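Local atomic coordinates of pili retraction protein PilT (Thermus thermophilus, PDB entry 5FL3), a protein that probably binds and hydrolyses ATP as a member of the GSP E family, consistent with a motor that retracts pili. Residues 153-156 / 157-161. Sequence-based numbering, arbitrary orientation.
Sequences LIDH and INLHY
Asp155 OD1 takes a 2.7 Å hydrogen bond from a water, and the same water accepts one from Asn158 ND2, 2.9 Å away, joining two side chains three residues apart on the last turns of helix 146-160. This is the helix that follows the P-loop of the nucleotide-binding domain; the side chain of Leu153 is about 12 Å from the bound ADP. Both polar ends have further partners: Lys179 makes a salt bridge with Asp155 OD1, while Asn158 ND2 also reaches the carbonyl of Lys177 and Asn158 OD1 the amides of Lys179 and Ser181, tying the helix to the segment that leads into strand 182-187.

Asn158 N donates a 2.8 Å hydrogen bond to Ile154 O, Leu159 N makes weak ones to the carbonyls of Asp155 and His156, and Tyr161 N bonds Ile157 O.

The rings of His156 and His160 form an offset edge-to-face pair, centroids 4.6 Å apart and planes at 72°. A chi1 of 179° sets the His156 ring beside its own carbonyl carbon, on the side where His160 follows one turn later. His160 supplies the edge, its ND1 lying over one face of His156 toward the rim. His156 ND1 hydrogen-bonds a glycerol, probably from the crystallisation liquor. In the plane of the His156 ring, a second water hydrogen-bonds both His156 NE2 (3.1 Å) and Tyr161 OH (2.8 Å).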
loop_
_atom_site.group_PDB
_atom_site.type_symbol
_atom_site.label_atom_id
_atom_site.label_comp_id
_atom_site.label_asym_id
_atom_site.label_seq_id
_atom_site.Cartn_x
_atom_site.Cartn_y
_atom_site.Cartn_z
ATOM N N LEU A 153 2.889 -3.947 -9.282
ATOM C CA LEU A 153 3.846 -3.185 -10.061
ATOM C C LEU A 153 5.250 -3.821 -10.013
ATOM O O LEU A 153 5.929 -3.897 -11.017
ATOM C CB LEU A 153 3.865 -1.744 -9.559
ATOM C CG LEU A 153 4.882 -0.839 -10.214
ATOM C CD1 LEU A 153 4.643 -0.876 -11.711
ATOM C CD2 LEU A 153 4.768 0.566 -9.667
ATOM N N ILE A 154 5.667 -4.304 -8.853
ATOM C CA ILE A 154 6.968 -4.943 -8.722
ATOM C C ILE A 154 6.990 -6.267 -9.486
ATOM O O ILE A 154 7.983 -6.624 -10.125
ATOM C CB ILE A 154 7.320 -5.192 -7.223
ATOM C CG1 ILE A 154 7.549 -3.869 -6.490
ATOM C CG2 ILE A 154 8.525 -6.111 -7.077
ATOM C CD1 ILE A 154 7.861 -4.031 -5.045
ATOM N N ASP A 155 5.878 -6.987 -9.408
ATOM C CA ASP A 155 5.725 -8.288 -10.046
ATOM C C ASP A 155 5.855 -8.178 -11.557
ATOM O O ASP A 155 6.404 -9.050 -12.215
ATOM C CB ASP A 155 4.363 -8.885 -9.664
ATOM C CG ASP A 155 4.135 -10.267 -10.249
ATOM O OD1 ASP A 155 4.851 -11.209 -9.846
ATOM O OD2 ASP A 155 3.218 -10.410 -11.095
ATOM N N HIS A 156 5.340 -7.086 -12.097
ATOM C CA HIS A 156 5.363 -6.863 -13.528
ATOM C C HIS A 156 6.763 -6.653 -14.021
ATOM O O HIS A 156 7.142 -7.167 -15.073
ATOM C CB HIS A 156 4.534 -5.651 -13.906
ATOM C CG HIS A 156 4.543 -5.375 -15.372
ATOM N ND1 HIS A 156 3.824 -6.134 -16.275
ATOM C CD2 HIS A 156 5.201 -4.442 -16.098
ATOM C CE1 HIS A 156 4.028 -5.667 -17.491
ATOM N NE2 HIS A 156 4.860 -4.642 -17.413
ATOM N N ILE A 157 7.506 -5.855 -13.259
ATOM C CA ILE A 157 8.926 -5.609 -13.492
ATOM C C ILE A 157 9.737 -6.911 -13.385
ATOM O O ILE A 157 10.545 -7.253 -14.261
ATOM C CB ILE A 157 9.455 -4.566 -12.482
ATOM C CG1 ILE A 157 8.863 -3.194 -12.795
ATOM C CG2 ILE A 157 10.972 -4.510 -12.493
ATOM C CD1 ILE A 157 9.137 -2.172 -11.738
ATOM N N ASN A 158 9.479 -7.645 -12.311
ATOM C CA ASN A 158 10.186 -8.881 -12.013
ATOM C C ASN A 158 10.011 -9.893 -13.142
ATOM O O ASN A 158 10.859 -10.770 -13.338
ATOM C CB ASN A 158 9.678 -9.448 -10.668
ATOM C CG ASN A 158 10.306 -10.798 -10.285
ATOM O OD1 ASN A 158 11.453 -11.112 -10.626
ATOM N ND2 ASN A 158 9.540 -11.593 -9.550
ATOM N N LEU A 159 8.918 -9.796 -13.895
ATOM C CA LEU A 159 8.689 -10.864 -14.842
ATOM C C LEU A 159 8.882 -10.450 -16.303
ATOM O O LEU A 159 8.743 -11.276 -17.194
ATOM C CB LEU A 159 7.310 -11.482 -14.594
ATOM C CG LEU A 159 5.980 -10.943 -15.070
ATOM C CD1 LEU A 159 5.667 -11.566 -16.408
ATOM C CD2 LEU A 159 4.897 -11.290 -14.047
ATOM N N HIS A 160 9.269 -9.201 -16.546
ATOM C CA HIS A 160 9.566 -8.752 -17.901
ATOM C C HIS A 160 10.905 -8.048 -18.014
ATOM O O HIS A 160 11.315 -7.734 -19.110
ATOM C CB HIS A 160 8.474 -7.806 -18.430
ATOM C CG HIS A 160 7.161 -8.477 -18.656
ATOM N ND1 HIS A 160 5.973 -7.964 -18.184
ATOM C CD2 HIS A 160 6.850 -9.636 -19.279
ATOM C CE1 HIS A 160 4.982 -8.773 -18.516
ATOM N NE2 HIS A 160 5.489 -9.797 -19.177
ATOM N N TYR A 161 11.564 -7.773 -16.888
ATOM C CA TYR A 161 12.829 -7.038 -16.883
ATOM C C TYR A 161 13.897 -7.722 -16.035
ATOM O O TYR A 161 13.593 -8.340 -15.027
ATOM C CB TYR A 161 12.625 -5.616 -16.370
ATOM C CG TYR A 161 11.674 -4.764 -17.180
ATOM C CD1 TYR A 161 12.115 -4.051 -18.282
ATOM C CD2 TYR A 161 10.339 -4.643 -16.818
ATOM C CE1 TYR A 161 11.249 -3.254 -19.014
ATOM C CE2 TYR A 161 9.471 -3.852 -17.536
ATOM C CZ TYR A 161 9.929 -3.158 -18.637
ATOM O OH TYR A 161 9.061 -2.366 -19.361
HETATM O O HOH W 1 7.051 -11.189 -8.221
HETATM O O HOH W 2 6.411 -2.242 -18.552
#